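Local coordinates for protein AhlC (Aeromonas hydrophila, PDB 6H2E) that forms the C component of AHL, a tripartite alpha-pore-forming toxin, and probably acts with its partner proteins to perforate target membranes, at residues 18-23 with 35-40; 24-29 with 195-200; 87-92 with 231-236; 115-120 with 199-204. All coordinates share one frame; numbering follows the deposited sequence.

Contact 1. Residues 18-23 with 35-40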
loop_
_atom_site.group_PDB
_atom_site.type_symbol
_atom_site.label_atom_id
_atom_site.label_comp_id
_atom_site.label_asym_id
_atom_site.label_seq_id
_atom_site.Cartn_x
_atom_site.Cartn_y
_atom_site.Cartn_z
ATOM N N ALA B 18 3.280 20.405 -6.392
ATOM C CA ALA B 18 4.246 20.503 -7.462
ATOM C C ALA B 18 4.501 19.109 -8.050
ATOM O O ALA B 18 4.836 18.940 -9.205
ATOM C CB ALA B 18 5.497 21.120 -6.913
ATOM N N THR B 19 4.358 18.122 -7.181
ATOM C CA THR B 19 4.464 16.737 -7.481
ATOM C C THR B 19 3.226 16.227 -8.235
ATOM O O THR B 19 3.345 15.366 -9.078
ATOM C CB THR B 19 4.604 15.941 -6.184
ATOM O OG1 THR B 19 5.862 16.280 -5.614
ATOM C CG2 THR B 19 4.539 14.450 -6.407
ATOM N N ILE B 20 2.042 16.710 -7.861
ATOM C CA ILE B 20 0.774 16.381 -8.584
ATOM C C ILE B 20 0.811 16.968 -10.004
ATOM O O ILE B 20 0.264 16.372 -10.917
ATOM C CB ILE B 20 -0.410 16.906 -7.745
ATOM C CG1 ILE B 20 -0.643 15.994 -6.541
ATOM C CG2 ILE B 20 -1.681 17.106 -8.559
ATOM C CD1 ILE B 20 -1.464 16.638 -5.490
ATOM N N GLN B 21 1.443 18.138 -10.190
ATOM C CA GLN B 21 1.488 18.739 -11.517
ATOM C C GLN B 21 2.459 17.979 -12.415
ATOM O O GLN B 21 2.410 18.168 -13.632
ATOM C CB GLN B 21 1.903 20.206 -11.517
ATOM C CG GLN B 21 0.962 21.136 -10.763
ATOM C CD GLN B 21 -0.460 21.136 -11.264
ATOM O OE1 GLN B 21 -0.737 20.756 -12.417
ATOM N NE2 GLN B 21 -1.354 21.572 -10.373
ATOM N N SER B 22 3.299 17.103 -11.837
ATOM C CA SER B 22 4.367 16.478 -12.586
ATOM C C SER B 22 3.837 15.316 -13.415
ATOM O O SER B 22 4.586 14.736 -14.171
ATOM C CB SER B 22 5.496 16.018 -11.684
ATOM O OG SER B 22 5.115 14.908 -10.873
ATOM N N PHE B 23 2.624 14.856 -13.132
ATOM C CA PHE B 23 2.113 13.695 -13.837
ATOM C C PHE B 23 1.416 14.162 -15.119
ATOM O O PHE B 23 0.606 15.118 -15.104
ATOM C CB PHE B 23 1.109 12.919 -12.991
ATOM C CG PHE B 23 1.722 12.142 -11.862
ATOM C CD1 PHE B 23 2.011 12.757 -10.653
ATOM C CD2 PHE B 23 1.989 10.794 -11.995
ATOM C CE1 PHE B 23 2.624 12.056 -9.627
ATOM C CE2 PHE B 23 2.593 10.088 -10.957
ATOM C CZ PHE B 23 2.888 10.717 -9.774
ATOM N N GLN B 35 -5.977 20.929 -11.549
ATOM C CA GLN B 35 -6.359 22.362 -11.658
ATOM C C GLN B 35 -6.884 22.857 -10.310
ATOM O O GLN B 35 -6.509 23.974 -9.848
ATOM C CB GLN B 35 -7.350 22.611 -12.797
ATOM C CG GLN B 35 -6.805 22.236 -14.178
ATOM C CD GLN B 35 -5.431 22.803 -14.476
ATOM O OE1 GLN B 35 -5.260 23.996 -14.703
ATOM N NE2 GLN B 35 -4.434 21.941 -14.482
ATOM N N ASN B 36 -7.773 22.053 -9.723
ATOM C CA ASN B 36 -8.340 22.256 -8.364
ATOM C C ASN B 36 -7.203 22.517 -7.347
ATOM O O ASN B 36 -7.127 23.553 -6.697
ATOM C CB ASN B 36 -9.237 21.067 -7.999
ATOM C CG ASN B 36 -9.803 21.172 -6.604
ATOM O OD1 ASN B 36 -9.555 22.159 -5.926
ATOM N ND2 ASN B 36 -10.511 20.152 -6.148
ATOM N N VAL B 37 -6.233 21.612 -7.302
ATOM C CA VAL B 37 -5.091 21.771 -6.424
ATOM C C VAL B 37 -4.314 23.055 -6.786
ATOM O O VAL B 37 -3.860 23.779 -5.900
ATOM C CB VAL B 37 -4.245 20.487 -6.507
ATOM C CG1 VAL B 37 -2.764 20.718 -6.415
ATOM C CG2 VAL B 37 -4.711 19.456 -5.507
ATOM N N GLY B 38 -4.165 23.349 -8.081
ATOM C CA GLY B 38 -3.523 24.600 -8.548
ATOM C C GLY B 38 -4.204 25.841 -8.004
ATOM O O GLY B 38 -3.530 26.767 -7.568
ATOM N N GLU B 39 -5.539 25.829 -7.965
ATOM C CA GLU B 39 -6.304 26.972 -7.497
ATOM C C GLU B 39 -6.309 27.043 -5.969
ATOM O O GLU B 39 -6.367 28.135 -5.430
ATOM C CB GLU B 39 -7.750 26.923 -7.980
ATOM C CG GLU B 39 -7.894 27.238 -9.454
ATOM C CD GLU B 39 -9.211 26.788 -10.067
ATOM O OE1 GLU B 39 -9.974 26.038 -9.367
ATOM O OE2 GLU B 39 -9.479 27.179 -11.253
ATOM N N VAL B 40 -6.319 25.885 -5.286
ATOM C CA VAL B 40 -6.185 25.886 -3.842
ATOM C C VAL B 40 -4.893 26.606 -3.431
ATOM O O VAL B 40 -4.910 27.467 -2.570
ATOM C CB VAL B 40 -6.207 24.472 -3.233
ATOM C CG1 VAL B 40 -5.826 24.522 -1.759
ATOM C CG2 VAL B 40 -7.556 23.790 -3.386
#
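I20 and Q21 meet V37 and G38 at the closed end of an antiparallel helical hairpin, where helix 5-20 gives way to a type I beta turn, I20 to F23, and the chain doubles back into helix 28-71. The apolar share of the contact is small: the CD1 methyl of I20 approaches the CG2 methyl of V37 to 4.3 Å. Both residues are buried, and branched aliphatic side chains suit a place that is closed over by helix 166-236, where I20 packs on F200 and V37 on F207. Q21 works at the more open margin. Its CG lies anti to the carbonyl carbon (chi1 -62°), and a second bend at chi2 (-58°) folds the amide round toward the early turns of helix 28-71. There NE2 finds its true partner just before segment 35-40, the carbonyl oxygen of Q34, to which it donates a hydrogen bond. Q34 answers through its own NE2, bonded to the carbonyl oxygens of I20 and F23, so the turn is gripped from both directions. At G38, which has no side chain, the Q21 amide lies against the helix backbone: Q21 NE2 is 4.0 Å from G38 N and 4.1 Å from G38 CA, neither contact being a hydrogen bond.

Contact 2. Residues 24-29 with 195-200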
loop_
_atom_site.group_PDB
_atom_site.type_symbol
_atom_site.label_atom_id
_atom_site.label_comp_id
_atom_site.label_asym_id
_atom_site.label_seq_id
_atom_site.Cartn_x
_atom_site.Cartn_y
_atom_site.Cartn_z
ATOM N N SER B 24 1.713 13.472 -16.216
ATOM C CA SER B 24 1.103 13.767 -17.515
ATOM C C SER B 24 0.457 12.509 -18.106
ATOM O O SER B 24 0.746 11.374 -17.696
ATOM C CB SER B 24 2.131 14.326 -18.434
ATOM O OG SER B 24 3.185 13.409 -18.553
ATOM N N GLY B 25 -0.445 12.735 -19.063
ATOM C CA GLY B 25 -1.045 11.664 -19.819
ATOM C C GLY B 25 -2.067 10.913 -18.995
ATOM O O GLY B 25 -2.251 9.698 -19.146
ATOM N N LEU B 26 -2.788 11.649 -18.149
ATOM C CA LEU B 26 -3.743 10.980 -17.296
ATOM C C LEU B 26 -5.153 11.360 -17.725
ATOM O O LEU B 26 -5.368 12.310 -18.451
ATOM C CB LEU B 26 -3.451 11.347 -15.831
ATOM C CG LEU B 26 -2.219 10.671 -15.228
ATOM C CD1 LEU B 26 -1.823 11.312 -13.902
ATOM C CD2 LEU B 26 -2.466 9.178 -15.031
ATOM N N PRO B 27 -6.158 10.588 -17.301
ATOM C CA PRO B 27 -7.567 10.928 -17.507
ATOM C C PRO B 27 -8.072 12.281 -16.999
ATOM O O PRO B 27 -7.396 12.935 -16.196
ATOM C CB PRO B 27 -8.245 9.872 -16.625
ATOM C CG PRO B 27 -7.371 8.671 -16.808
ATOM C CD PRO B 27 -5.973 9.242 -16.741
ATOM N N GLN B 28 -9.303 12.621 -17.402
ATOM C CA GLN B 28 -9.870 13.942 -17.158
ATOM C C GLN B 28 -9.955 14.170 -15.637
ATOM O O GLN B 28 -9.641 15.249 -15.131
ATOM C CB GLN B 28 -11.235 14.079 -17.848
ATOM C CG GLN B 28 -11.981 15.376 -17.501
ATOM C CD GLN B 28 -11.364 16.579 -18.173
ATOM O OE1 GLN B 28 -11.001 16.523 -19.342
ATOM N NE2 GLN B 28 -11.269 17.691 -17.455
ATOM N N ASN B 29 -10.352 13.116 -14.926
ATOM C CA ASN B 29 -10.541 13.137 -13.494
ATOM C C ASN B 29 -9.243 13.494 -12.785
ATOM O O ASN B 29 -9.277 14.169 -11.800
ATOM C CB ASN B 29 -11.104 11.819 -13.004
ATOM C CG ASN B 29 -12.439 11.543 -13.656
ATOM O OD1 ASN B 29 -12.483 11.080 -14.795
ATOM N ND2 ASN B 29 -13.508 11.906 -12.977
ATOM N N GLN B 195 0.255 1.795 -12.784
ATOM C CA GLN B 195 1.338 2.191 -11.899
ATOM C C GLN B 195 1.363 3.720 -11.802
ATOM O O GLN B 195 1.400 4.249 -10.719
ATOM C CB GLN B 195 2.651 1.587 -12.392
ATOM C CG GLN B 195 3.865 2.028 -11.581
ATOM C CD GLN B 195 5.123 1.421 -12.164
ATOM O OE1 GLN B 195 5.637 0.417 -11.660
ATOM N NE2 GLN B 195 5.607 2.000 -13.259
ATOM N N ARG B 196 1.212 4.415 -12.937
ATOM C CA ARG B 196 1.105 5.871 -12.952
ATOM C C ARG B 196 -0.107 6.290 -12.110
ATOM O O ARG B 196 -0.052 7.214 -11.334
ATOM C CB ARG B 196 0.997 6.432 -14.379
ATOM C CG ARG B 196 2.300 6.924 -15.006
ATOM C CD ARG B 196 2.111 7.495 -16.422
ATOM N NE ARG B 196 1.998 6.480 -17.474
ATOM C CZ ARG B 196 0.964 6.314 -18.328
ATOM N NH1 ARG B 196 -0.210 6.914 -18.147
ATOM N NH2 ARG B 196 1.129 5.530 -19.384
ATOM N N GLN B 197 -1.240 5.625 -12.281
ATOM C CA GLN B 197 -2.432 6.072 -11.578
ATOM C C GLN B 197 -2.303 5.875 -10.063
ATOM O O GLN B 197 -2.848 6.672 -9.284
ATOM C CB GLN B 197 -3.668 5.385 -12.139
ATOM C CG GLN B 197 -4.197 6.180 -13.317
ATOM C CD GLN B 197 -5.048 5.407 -14.289
ATOM O OE1 GLN B 197 -4.903 5.538 -15.511
ATOM N NE2 GLN B 197 -5.976 4.648 -13.737
ATOM N N GLN B 198 -1.675 4.782 -9.666
ATOM C CA GLN B 198 -1.564 4.422 -8.280
ATOM C C GLN B 198 -0.637 5.451 -7.630
ATOM O O GLN B 198 -1.005 6.007 -6.623
ATOM C CB GLN B 198 -1.097 2.965 -8.125
ATOM C CG GLN B 198 -2.251 1.967 -8.083
ATOM C CD GLN B 198 -1.875 0.512 -8.293
ATOM O OE1 GLN B 198 -0.707 0.137 -8.389
ATOM N NE2 GLN B 198 -2.886 -0.342 -8.353
ATOM N N GLY B 199 0.506 5.758 -8.279
ATOM C CA GLY B 199 1.402 6.892 -7.881
ATOM C C GLY B 199 0.625 8.195 -7.748
ATOM O O GLY B 199 0.730 8.908 -6.733
ATOM N N PHE B 200 -0.194 8.512 -8.755
ATOM C CA PHE B 200 -0.889 9.817 -8.749
ATOM C C PHE B 200 -1.950 9.847 -7.641
ATOM O O PHE B 200 -2.103 10.854 -6.980
ATOM C CB PHE B 200 -1.456 10.146 -10.135
ATOM C CG PHE B 200 -2.248 11.428 -10.194
ATOM C CD1 PHE B 200 -3.605 11.433 -9.926
ATOM C CD2 PHE B 200 -1.641 12.625 -10.525
ATOM C CE1 PHE B 200 -4.331 12.610 -9.968
ATOM C CE2 PHE B 200 -2.368 13.805 -10.522
ATOM C CZ PHE B 200 -3.718 13.787 -10.294
#
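L26 puts its two methyls to different uses against helix 166-236. CD1 makes an off-centre CH-pi contact with the F200 ring, 30° off the ring normal, and its nearest ring atom is F200 CD2 at 3.6 Å. The phenyl group reaches this methyl because its CG stands anti to the backbone N of F200 (chi1 177°). CD2 of L26 serves the other neighbour: the leucine and the extended Q197 lie alongside each other, pointing opposite ways, with L26 CD2 3.9 Å from Q197 CG. The same leucine methyl also lies at the edge of the R196 guanidinium. L26 belongs to the linker between helix 5-20 and helix 28-71, which is laid across helix 166-236. G25 accommodates the linker's bend with a positive phi (74°), a value natural to glycine, and P27 takes the N-cap position of the next helix. The proline ring comes across the end of Q197, its CD 4.0 Å from Q197 OE1. R196 bends at chi3 and brings NH1 to 3.6 Å from G25 O, near but without a hydrogen bond. Just before S24, F23 meets the F200 ring edge-to-face, and R196 packs on Q15 of the second subunit.

Contact 3. Residues 87-92 with 231-236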
loop_
_atom_site.group_PDB
_atom_site.type_symbol
_atom_site.label_atom_id
_atom_site.label_comp_id
_atom_site.label_asym_id
_atom_site.label_seq_id
_atom_site.Cartn_x
_atom_site.Cartn_y
_atom_site.Cartn_z
ATOM N N LEU B 87 -19.242 46.569 21.464
ATOM C CA LEU B 87 -18.014 46.766 20.703
ATOM C C LEU B 87 -17.407 45.406 20.347
ATOM O O LEU B 87 -17.120 45.130 19.200
ATOM C CB LEU B 87 -17.007 47.620 21.473
ATOM C CG LEU B 87 -15.743 47.942 20.668
ATOM C CD1 LEU B 87 -16.056 48.927 19.545
ATOM C CD2 LEU B 87 -14.628 48.480 21.558
ATOM N N VAL B 88 -17.250 44.533 21.340
ATOM C CA VAL B 88 -16.650 43.247 21.088
ATOM C C VAL B 88 -17.450 42.440 20.056
ATOM O O VAL B 88 -16.831 41.942 19.120
ATOM C CB VAL B 88 -16.415 42.455 22.378
ATOM C CG1 VAL B 88 -16.049 41.010 22.073
ATOM C CG2 VAL B 88 -15.324 43.137 23.180
ATOM N N GLN B 89 -18.786 42.376 20.188
ATOM C CA GLN B 89 -19.661 41.641 19.246
ATOM C C GLN B 89 -19.484 42.178 17.819
ATOM O O GLN B 89 -19.519 41.396 16.869
ATOM C CB GLN B 89 -21.136 41.709 19.659
ATOM C CG GLN B 89 -21.570 40.605 20.620
ATOM C CD GLN B 89 -22.920 40.838 21.271
ATOM O OE1 GLN B 89 -23.624 41.821 21.003
ATOM N NE2 GLN B 89 -23.295 39.920 22.153
ATOM N N GLN B 90 -19.301 43.497 17.672
ATOM C CA GLN B 90 -18.952 44.109 16.374
ATOM C C GLN B 90 -17.562 43.667 15.861
ATOM O O GLN B 90 -17.289 43.727 14.655
ATOM C CB GLN B 90 -18.888 45.633 16.490
ATOM C CG GLN B 90 -20.242 46.341 16.529
ATOM C CD GLN B 90 -20.097 47.817 16.844
ATOM O OE1 GLN B 90 -19.407 48.562 16.142
ATOM N NE2 GLN B 90 -20.743 48.256 17.917
ATOM N N GLU B 91 -16.616 43.369 16.758
ATOM C CA GLU B 91 -15.246 43.052 16.284
ATOM C C GLU B 91 -15.153 41.541 16.023
ATOM O O GLU B 91 -14.492 41.140 15.090
ATOM C CB GLU B 91 -14.182 43.602 17.236
ATOM C CG GLU B 91 -13.818 45.065 16.958
ATOM C CD GLU B 91 -13.261 45.901 18.122
ATOM O OE1 GLU B 91 -12.718 45.314 19.085
ATOM O OE2 GLU B 91 -13.354 47.158 18.061
ATOM N N ILE B 92 -15.900 40.744 16.799
ATOM C CA ILE B 92 -16.068 39.330 16.596
ATOM C C ILE B 92 -16.608 39.065 15.185
ATOM O O ILE B 92 -16.116 38.143 14.533
ATOM C CB ILE B 92 -16.977 38.697 17.672
ATOM C CG1 ILE B 92 -16.224 38.407 18.978
ATOM C CG2 ILE B 92 -17.632 37.425 17.150
ATOM C CD1 ILE B 92 -17.112 37.929 20.129
ATOM N N ASP B 231 -19.717 33.484 25.554
ATOM C CA ASP B 231 -19.254 34.082 26.817
ATOM C C ASP B 231 -19.572 35.581 26.862
ATOM O O ASP B 231 -20.150 36.106 27.841
ATOM C CB ASP B 231 -17.761 33.841 27.031
ATOM C CG ASP B 231 -17.399 32.385 27.287
ATOM O OD1 ASP B 231 -18.281 31.637 27.779
ATOM O OD2 ASP B 231 -16.244 32.010 27.005
ATOM N N ILE B 232 -19.206 36.284 25.797
ATOM C CA ILE B 232 -19.510 37.719 25.689
ATOM C C ILE B 232 -21.026 37.973 25.819
ATOM O O ILE B 232 -21.435 38.825 26.619
ATOM C CB ILE B 232 -18.921 38.241 24.371
ATOM C CG1 ILE B 232 -17.392 38.200 24.413
ATOM C CG2 ILE B 232 -19.435 39.608 23.988
ATOM C CD1 ILE B 232 -16.768 38.771 25.658
ATOM N N ALA B 233 -21.862 37.251 25.057
ATOM C CA ALA B 233 -23.339 37.494 25.041
ATOM C C ALA B 233 -23.901 37.397 26.471
ATOM O O ALA B 233 -24.666 38.250 26.878
ATOM C CB ALA B 233 -24.049 36.534 24.107
ATOM N N ASN B 234 -23.457 36.383 27.227
ATOM C CA ASN B 234 -23.754 36.195 28.652
ATOM C C ASN B 234 -23.264 37.338 29.552
ATOM O O ASN B 234 -23.172 37.157 30.760
ATOM C CB ASN B 234 -23.124 34.924 29.216
ATOM C CG ASN B 234 -23.969 33.711 28.923
ATOM O OD1 ASN B 234 -25.121 33.851 28.527
ATOM N ND2 ASN B 234 -23.399 32.532 29.109
ATOM N N VAL B 235 -22.961 38.502 28.993
ATOM C CA VAL B 235 -22.740 39.686 29.805
ATOM C C VAL B 235 -23.882 40.662 29.499
ATOM O O VAL B 235 -24.559 41.140 30.426
ATOM C CB VAL B 235 -21.331 40.263 29.557
ATOM C CG1 VAL B 235 -21.114 41.576 30.281
ATOM C CG2 VAL B 235 -20.242 39.277 29.947
ATOM N N ALA B 236 -24.119 40.884 28.194
ATOM C CA ALA B 236 -25.223 41.712 27.644
ATOM C C ALA B 236 -26.551 41.378 28.333
ATOM O O ALA B 236 -27.155 42.229 28.989
ATOM C CB ALA B 236 -25.326 41.507 26.148
#
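The carboxamide of Q89 is the flat group that crosses to helix 166-236, and it meets A233 through its nitrogen: Q89 NE2 lies 3.8 Å from A233 CA and 4.0 Å from A233 CB. No hydrogen bond is made between the two segments, so this is van der Waals contact, and the small alanine lets the amide come close to the helix surface. The glutamine reaches over because its chain is extended beyond CG (chi2 167°). On the way its methylene portion passes I232, which runs the other way, with Q89 CG 4.1 Å from I232 CG2. I232 is the chief apolar residue of its segment here. It crosses V88 at about a right angle, and V88 CG1 touches both of its branches, I232 CG1 at 3.9 Å and I232 CG2 at 4.1 Å. One turn further along, I92 adds its CD1, 4.3 Å from I232 CG1. These aliphatic side chains suit a buried helix face; V88 and I92 also pack on L62 and F58 of helix 28-71. The segment axes pass 10.4 Å apart with 150° between their directions, the nearly antiparallel pairing of long helices expected in the elongated helical bundle of an alpha-pore-forming toxin.

Contact 4. Residues 115-120 with 199-204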
loop_
_atom_site.group_PDB
_atom_site.type_symbol
_atom_site.label_atom_id
_atom_site.label_comp_id
_atom_site.label_asym_id
_atom_site.label_seq_id
_atom_site.Cartn_x
_atom_site.Cartn_y
_atom_site.Cartn_z
ATOM N N GLN B 115 -14.230 13.228 -4.801
ATOM C CA GLN B 115 -15.116 12.706 -5.888
ATOM C C GLN B 115 -14.246 12.296 -7.076
ATOM O O GLN B 115 -14.325 11.202 -7.531
ATOM C CB GLN B 115 -16.219 13.707 -6.273
ATOM C CG GLN B 115 -17.319 13.878 -5.219
ATOM C CD GLN B 115 -17.960 12.560 -4.828
ATOM O OE1 GLN B 115 -18.327 12.342 -3.684
ATOM N NE2 GLN B 115 -18.064 11.637 -5.770
ATOM N N ASP B 116 -13.327 13.151 -7.481
ATOM C CA ASP B 116 -12.511 12.862 -8.638
ATOM C C ASP B 116 -11.615 11.638 -8.353
ATOM O O ASP B 116 -11.369 10.794 -9.246
ATOM C CB ASP B 116 -11.793 14.136 -9.103
ATOM C CG ASP B 116 -12.672 15.102 -9.909
ATOM O OD1 ASP B 116 -13.147 14.697 -11.020
ATOM O OD2 ASP B 116 -12.879 16.262 -9.438
ATOM N N ASN B 117 -11.201 11.507 -7.089
ATOM C CA ASN B 117 -10.396 10.401 -6.562
ATOM C C ASN B 117 -11.117 9.060 -6.703
ATOM O O ASN B 117 -10.527 8.081 -7.100
ATOM C CB ASN B 117 -10.123 10.608 -5.078
ATOM C CG ASN B 117 -8.698 10.368 -4.655
ATOM O OD1 ASN B 117 -8.290 9.217 -4.523
ATOM N ND2 ASN B 117 -7.986 11.444 -4.346
ATOM N N ILE B 118 -12.367 9.017 -6.251
ATOM C CA ILE B 118 -13.205 7.871 -6.449
ATOM C C ILE B 118 -13.340 7.580 -7.947
ATOM O O ILE B 118 -12.953 6.494 -8.404
ATOM C CB ILE B 118 -14.539 8.122 -5.749
ATOM C CG1 ILE B 118 -14.317 8.147 -4.236
ATOM C CG2 ILE B 118 -15.581 7.099 -6.177
ATOM C CD1 ILE B 118 -15.212 9.084 -3.505
ATOM N N ALA B 119 -13.786 8.558 -8.739
ATOM C CA ALA B 119 -13.904 8.333 -10.208
ATOM C C ALA B 119 -12.620 7.703 -10.750
ATOM O O ALA B 119 -12.696 6.761 -11.515
ATOM C CB ALA B 119 -14.230 9.596 -10.952
ATOM N N LEU B 120 -11.447 8.187 -10.318
ATOM C CA LEU B 120 -10.165 7.575 -10.743
ATOM C C LEU B 120 -9.984 6.143 -10.232
ATOM O O LEU B 120 -9.376 5.293 -10.930
ATOM C CB LEU B 120 -9.018 8.451 -10.270
ATOM C CG LEU B 120 -8.435 9.363 -11.336
ATOM C CD1 LEU B 120 -7.444 10.331 -10.717
ATOM C CD2 LEU B 120 -7.778 8.523 -12.417
ATOM N N GLY B 199 0.506 5.758 -8.279
ATOM C CA GLY B 199 1.402 6.892 -7.881
ATOM C C GLY B 199 0.625 8.195 -7.748
ATOM O O GLY B 199 0.730 8.908 -6.733
ATOM N N PHE B 200 -0.194 8.512 -8.755
ATOM C CA PHE B 200 -0.889 9.817 -8.749
ATOM C C PHE B 200 -1.950 9.847 -7.641
ATOM O O PHE B 200 -2.103 10.854 -6.980
ATOM C CB PHE B 200 -1.456 10.146 -10.135
ATOM C CG PHE B 200 -2.248 11.428 -10.194
ATOM C CD1 PHE B 200 -3.605 11.433 -9.926
ATOM C CD2 PHE B 200 -1.641 12.625 -10.525
ATOM C CE1 PHE B 200 -4.331 12.610 -9.968
ATOM C CE2 PHE B 200 -2.368 13.805 -10.522
ATOM C CZ PHE B 200 -3.718 13.787 -10.294
ATOM N N LEU B 201 -2.618 8.712 -7.395
ATOM C CA LEU B 201 -3.581 8.614 -6.337
ATOM C C LEU B 201 -2.939 8.679 -4.946
ATOM O O LEU B 201 -3.555 9.220 -4.011
ATOM C CB LEU B 201 -4.392 7.334 -6.502
ATOM C CG LEU B 201 -5.559 7.460 -7.493
ATOM C CD1 LEU B 201 -6.453 6.224 -7.477
ATOM C CD2 LEU B 201 -6.371 8.695 -7.173
ATOM N N GLY B 202 -1.710 8.164 -4.790
ATOM C CA GLY B 202 -1.007 8.292 -3.501
ATOM C C GLY B 202 -0.743 9.751 -3.161
ATOM O O GLY B 202 -0.926 10.164 -2.042
ATOM N N GLN B 203 -0.390 10.546 -4.176
ATOM C CA GLN B 203 -0.130 11.947 -3.957
ATOM C C GLN B 203 -1.419 12.714 -3.648
ATOM O O GLN B 203 -1.424 13.603 -2.816
ATOM C CB GLN B 203 0.584 12.537 -5.174
ATOM C CG GLN B 203 2.014 12.071 -5.313
ATOM C CD GLN B 203 2.796 12.281 -4.032
ATOM O OE1 GLN B 203 3.183 11.332 -3.357
ATOM N NE2 GLN B 203 2.906 13.528 -3.633
ATOM N N THR B 204 -2.507 12.379 -4.339
ATOM C CA THR B 204 -3.755 13.094 -4.177
ATOM C C THR B 204 -4.315 12.804 -2.794
ATOM O O THR B 204 -4.935 13.687 -2.212
ATOM C CB THR B 204 -4.818 12.715 -5.227
ATOM O OG1 THR B 204 -5.134 11.337 -5.066
ATOM C CG2 THR B 204 -4.361 12.900 -6.655
#
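N117 reaches T204 with its amide nitrogen: ND2 donates to T204 OG1 at 2.9 Å, a weak bond because the N-H...O angle is only 129°. The other arm of the amide lies beside a methyl, N117 OD1 being 3.3 Å from L201 CD2, a tight fit between two side chains that run antiparallel to each other. Next along the interface, L120 presents CD1 both to L201 CD2, at 4.0 Å, and to F200 CE1, at 3.9 Å, its side chain standing at about a right angle to that of F200. What sets the T204 hydroxyl is its own helix. A chi1 of 63° places OG1 between the backbone N and the carbonyl carbon, within reach of L201 O one turn earlier, to which it donates a hydrogen bond of 2.8 Å; this makes it an acceptor toward N117. L201 O is shared in turn with T205 OG1. Further out, A30 of helix 28-71 packs on both L120 and F200, adding a third helix to segments 115-120 and 199-204, which run nearly antiparallel at 158°. Two linked hydrogen bonds, one of them weak, thus sit within a buried, mostly apolar interface and satisfy the threonine hydroxyl as donor and acceptor together.

How the contacts relate
Contacts 1, 2 and 4 cluster near the middle of the elongated molecule, their centres no more than 12 Å apart, whereas contact 3 lies over 40 Å from each. F200 belongs to both contact 2 and contact 4, and F23 and I20 of contact 1 pack against it, so helices 5-20, 28-71, 78-150 and 166-236 converge there. Contacts 3 and 4 join the same two helices, 78-150 and 166-236, at distant points, and both are buried; contact 3 has no hydrogen bond across it, while contact 4 has one, a weak side-chain bond. Contacts 1 and 2 are only partly buried, combining aliphatic or aromatic packing with glutamine and arginine side chains at more open margins.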